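Local coordinates for protein pyruvate kinase (Cryptosporidium parvum, PDB 4DRS) that probably catalyses the last step of glycolysis, passing the phosphate of phosphoenolpyruvate to ADP to give pyruvate and ATP, at residues S495-H507 against N518-P526. Sequence-based numbering, arbitrary orientation.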
loop_
_atom_site.group_PDB
_atom_site.type_symbol
_atom_site.label_atom_id
_atom_site.label_comp_id
_atom_site.label_asym_id
_atom_site.label_seq_id
_atom_site.Cartn_x
_atom_site.Cartn_y
_atom_site.Cartn_z
ATOM N N SER A 495 -20.964 28.406 13.480
ATOM C CA SER A 495 -19.510 28.233 13.591
ATOM C C SER A 495 -19.018 26.904 13.005
ATOM O O SER A 495 -18.095 26.278 13.537
ATOM C CB SER A 495 -19.042 28.402 15.047
ATOM O OG SER A 495 -19.401 29.675 15.565
ATOM N N LEU A 496 -19.639 26.483 11.905
ATOM C CA LEU A 496 -19.256 25.246 11.227
ATOM C C LEU A 496 -18.380 25.523 10.009
ATOM O O LEU A 496 -17.626 24.656 9.573
ATOM C CB LEU A 496 -20.497 24.438 10.828
ATOM C CG LEU A 496 -21.489 24.069 11.938
ATOM C CD1 LEU A 496 -22.754 23.451 11.354
ATOM C CD2 LEU A 496 -20.859 23.137 12.964
ATOM N N ILE A 497 -18.483 26.740 9.475
ATOM C CA ILE A 497 -17.711 27.170 8.303
ATOM C C ILE A 497 -17.412 28.676 8.368
ATOM O O ILE A 497 -18.121 29.428 9.042
ATOM C CB ILE A 497 -18.431 26.799 6.974
ATOM C CG1 ILE A 497 -17.493 26.974 5.770
ATOM C CG2 ILE A 497 -19.735 27.582 6.814
ATOM C CD1 ILE A 497 -17.937 26.274 4.502
ATOM N N GLU A 498 -16.360 29.103 7.673
ATOM C CA GLU A 498 -15.970 30.515 7.607
ATOM C C GLU A 498 -15.899 30.999 6.158
ATOM O O GLU A 498 -15.890 30.190 5.229
ATOM C CB GLU A 498 -14.615 30.726 8.284
ATOM C CG GLU A 498 -14.548 30.251 9.727
ATOM C CD GLU A 498 -13.142 30.293 10.294
ATOM O OE1 GLU A 498 -12.222 29.716 9.674
ATOM O OE2 GLU A 498 -12.956 30.901 11.370
ATOM N N SER A 499 -15.852 32.318 5.973
ATOM C CA SER A 499 -15.708 32.916 4.643
ATOM C C SER A 499 -14.412 32.459 3.982
ATOM O O SER A 499 -13.375 32.354 4.639
ATOM C CB SER A 499 -15.742 34.443 4.727
ATOM O OG SER A 499 -17.040 34.903 5.053
ATOM N N GLY A 500 -14.481 32.173 2.685
ATOM C CA GLY A 500 -13.316 31.696 1.942
ATOM C C GLY A 500 -13.116 30.188 1.970
ATOM O O GLY A 500 -12.362 29.650 1.157
ATOM N N ASP A 501 -13.780 29.508 2.906
ATOM C CA ASP A 501 -13.721 28.046 3.001
ATOM C C ASP A 501 -14.547 27.369 1.906
ATOM O O ASP A 501 -15.553 27.916 1.442
ATOM C CB ASP A 501 -14.204 27.564 4.373
ATOM C CG ASP A 501 -13.235 27.899 5.498
ATOM O OD1 ASP A 501 -12.046 28.176 5.220
ATOM O OD2 ASP A 501 -13.667 27.870 6.672
ATOM N N PHE A 502 -14.115 26.177 1.504
ATOM C CA PHE A 502 -14.838 25.399 0.508
ATOM C C PHE A 502 -15.880 24.486 1.140
ATOM O O PHE A 502 -15.711 24.007 2.266
ATOM C CB PHE A 502 -13.877 24.568 -0.347
ATOM C CG PHE A 502 -13.010 25.386 -1.263
ATOM C CD1 PHE A 502 -13.567 26.106 -2.318
ATOM C CD2 PHE A 502 -11.630 25.424 -1.082
ATOM C CE1 PHE A 502 -12.765 26.859 -3.164
ATOM C CE2 PHE A 502 -10.825 26.173 -1.928
ATOM C CZ PHE A 502 -11.393 26.891 -2.970
ATOM N N ALA A 503 -16.962 24.269 0.399
ATOM C CA ALA A 503 -17.957 23.261 0.728
ATOM C C ALA A 503 -18.313 22.499 -0.539
ATOM O O ALA A 503 -18.326 23.067 -1.634
ATOM C CB ALA A 503 -19.197 23.901 1.332
ATOM N N ILE A 504 -18.584 21.208 -0.386
ATOM C CA ILE A 504 -19.084 20.401 -1.487
ATOM C C ILE A 504 -20.604 20.411 -1.424
ATOM O O ILE A 504 -21.190 20.090 -0.391
ATOM C CB ILE A 504 -18.569 18.942 -1.425
ATOM C CG1 ILE A 504 -17.048 18.889 -1.233
ATOM C CG2 ILE A 504 -19.018 18.150 -2.648
ATOM C CD1 ILE A 504 -16.224 19.523 -2.334
ATOM N N ALA A 505 -21.232 20.792 -2.529
ATOM C CA ALA A 505 -22.684 20.740 -2.640
ATOM C C ALA A 505 -23.100 19.561 -3.507
ATOM O O ALA A 505 -22.600 19.389 -4.616
ATOM C CB ALA A 505 -23.222 22.046 -3.206
ATOM N N VAL A 506 -24.010 18.747 -2.984
ATOM C CA VAL A 506 -24.548 17.593 -3.704
ATOM C C VAL A 506 -26.069 17.676 -3.764
ATOM O O VAL A 506 -26.714 17.965 -2.756
ATOM C CB VAL A 506 -24.125 16.268 -3.027
ATOM C CG1 VAL A 506 -24.896 15.081 -3.591
ATOM C CG2 VAL A 506 -22.631 16.050 -3.179
ATOM N N HIS A 507 -26.638 17.440 -4.945
ATOM C CA HIS A 507 -28.092 17.313 -5.092
ATOM C C HIS A 507 -28.495 16.494 -6.284
ATOM O O HIS A 507 -27.799 15.539 -6.634
ATOM C CB HIS A 507 -28.800 18.674 -5.074
ATOM C CG HIS A 507 -28.358 19.629 -6.159
ATOM N ND1 HIS A 507 -28.833 19.565 -7.416
ATOM C CD2 HIS A 507 -27.486 20.720 -6.122
ATOM C CE1 HIS A 507 -28.283 20.551 -8.156
ATOM N NE2 HIS A 507 -27.458 21.257 -7.361
ATOM N N ASN A 518 -27.476 13.119 -8.191
ATOM C CA ASN A 518 -26.794 12.904 -9.503
ATOM C C ASN A 518 -25.818 14.024 -9.885
ATOM O O ASN A 518 -25.141 13.938 -10.911
ATOM C CB ASN A 518 -27.828 12.702 -10.617
ATOM C CG ASN A 518 -28.595 13.973 -10.943
ATOM O OD1 ASN A 518 -28.980 14.733 -10.051
ATOM N ND2 ASN A 518 -28.826 14.208 -12.232
ATOM N N LEU A 519 -25.745 15.057 -9.047
ATOM C CA LEU A 519 -24.937 16.242 -9.324
ATOM C C LEU A 519 -24.043 16.618 -8.141
ATOM O O LEU A 519 -24.445 16.516 -6.984
ATOM C CB LEU A 519 -25.861 17.411 -9.677
ATOM C CG LEU A 519 -25.305 18.738 -10.192
ATOM C CD1 LEU A 519 -26.343 19.422 -11.067
ATOM C CD2 LEU A 519 -24.877 19.651 -9.053
ATOM N N MET A 520 -22.831 17.075 -8.447
ATOM C CA MET A 520 -21.885 17.525 -7.430
ATOM C C MET A 520 -21.198 18.818 -7.874
ATOM O O MET A 520 -20.764 18.930 -9.020
ATOM C CB MET A 520 -20.835 16.441 -7.179
ATOM C CG MET A 520 -20.013 16.639 -5.920
ATOM S SD MET A 520 -18.294 16.131 -6.117
ATOM C CE MET A 520 -17.590 17.608 -6.835
ATOM N N LYS A 521 -21.114 19.789 -6.969
ATOM C CA LYS A 521 -20.326 20.998 -7.217
ATOM C C LYS A 521 -19.529 21.435 -5.993
ATOM O O LYS A 521 -19.831 21.036 -4.865
ATOM C CB LYS A 521 -21.186 22.155 -7.761
ATOM C CG LYS A 521 -22.316 22.624 -6.857
ATOM C CD LYS A 521 -22.797 24.020 -7.239
ATOM C CE LYS A 521 -23.680 24.024 -8.480
ATOM N NZ LYS A 521 -25.013 23.395 -8.241
ATOM N N ILE A 522 -18.498 22.238 -6.225
ATOM C CA ILE A 522 -17.712 22.805 -5.137
ATOM C C ILE A 522 -17.922 24.313 -5.102
ATOM O O ILE A 522 -17.617 25.011 -6.068
ATOM C CB ILE A 522 -16.210 22.471 -5.264
ATOM C CG1 ILE A 522 -16.018 20.978 -5.556
ATOM C CG2 ILE A 522 -15.465 22.893 -4.002
ATOM C CD1 ILE A 522 -14.576 20.524 -5.620
ATOM N N VAL A 523 -18.455 24.801 -3.986
ATOM C CA VAL A 523 -18.739 26.225 -3.809
ATOM C C VAL A 523 -17.849 26.838 -2.727
ATOM O O VAL A 523 -17.273 26.120 -1.903
ATOM C CB VAL A 523 -20.229 26.482 -3.474
ATOM C CG1 VAL A 523 -21.111 26.161 -4.671
ATOM C CG2 VAL A 523 -20.669 25.680 -2.253
ATOM N N ARG A 524 -17.740 28.165 -2.738
ATOM C CA ARG A 524 -16.990 28.886 -1.716
ATOM C C ARG A 524 -17.949 29.649 -0.805
ATOM O O ARG A 524 -18.884 30.304 -1.277
ATOM C CB ARG A 524 -15.977 29.838 -2.358
ATOM C CG ARG A 524 -14.927 30.377 -1.397
ATOM C CD ARG A 524 -14.105 31.480 -2.040
ATOM N NE ARG A 524 -13.112 30.948 -2.972
ATOM C CZ ARG A 524 -11.846 30.689 -2.653
ATOM N NH1 ARG A 524 -11.400 30.915 -1.422
ATOM N NH2 ARG A 524 -11.021 30.203 -3.572
ATOM N N CYS A 525 -17.715 29.548 0.502
ATOM C CA CYS A 525 -18.548 30.214 1.499
ATOM C C CYS A 525 -18.374 31.735 1.463
ATOM O O CYS A 525 -17.270 32.236 1.696
ATOM C CB CYS A 525 -18.234 29.680 2.895
ATOM S SG CYS A 525 -19.076 30.569 4.220
ATOM N N PRO A 526 -19.465 32.469 1.169
ATOM C CA PRO A 526 -19.417 33.934 1.115
ATOM C C PRO A 526 -19.057 34.551 2.466
ATOM O O PRO A 526 -18.195 35.426 2.542
ATOM C CB PRO A 526 -20.845 34.326 0.706
ATOM C CG PRO A 526 -21.691 33.149 1.066
ATOM C CD PRO A 526 -20.813 31.951 0.865
ATOM O OXT PRO A 526 -19.601 34.187 3.510
#
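Ile504 and Ile522 face each other across a non-hydrogen-bonded pair of the antiparallel strands 502-506 and 519-524, and here the packing is tight. The two side chains run alongside one another in the same direction, with CD1 of Ile504 3.5 Å from CG1 of Ile522. The CG2 branch of Ile504, anti to its own backbone N, turns the other way and meets CG of Met520 at 3.7 Å; CG2 of Val506 reaches that same CG. Ile504, Val506 and Met520 rest on helix 408-422, and Ile522 packs on Ile412 of a neighbouring subunit, while Ala503 and Ala505, on the reverse face, touch helix 480-493. The backbones are laced at Ala503-Val523 and Ala505-Lys521, each pair exchanging two hydrogen bonds.

Asn518 and Leu519 both face His507 in a classic beta bulge: His507 O accepts from both amides, Asn518 N in the carbonyl plane and Leu519 N from above it. With CG set between the backbone N and the carbonyl carbon (chi1 59°), the imidazole swings back toward the partner strand and receives CD2 of Leu519 over one face, 3.9 Å from the ring centroid, a CH-pi contact.

Against the buried isoleucine-methionine face stand exposed Asn518 and, at the far end, Ser499, Arg524 and Pro526. There the rim of the Phe502 ring comes over one face of the Arg524 guanidinium, the two planes 56° apart. Cys525, buried, bonds through N to Asp501 O (177°) and through O to Gly500 N. Ser499 OG, also bonded to Lys492, donates to Pro526 O at 2.8 Å.

Strand 519-524 is the second strand of a beta hairpin, its connecting loop not modelled, added antiparallel to an otherwise parallel sheet. Leu519 to Lys521 pair with a neighbouring subunit's strand, consistent with the C-terminal alpha/beta domain of pyruvate kinase forming a subunit interface.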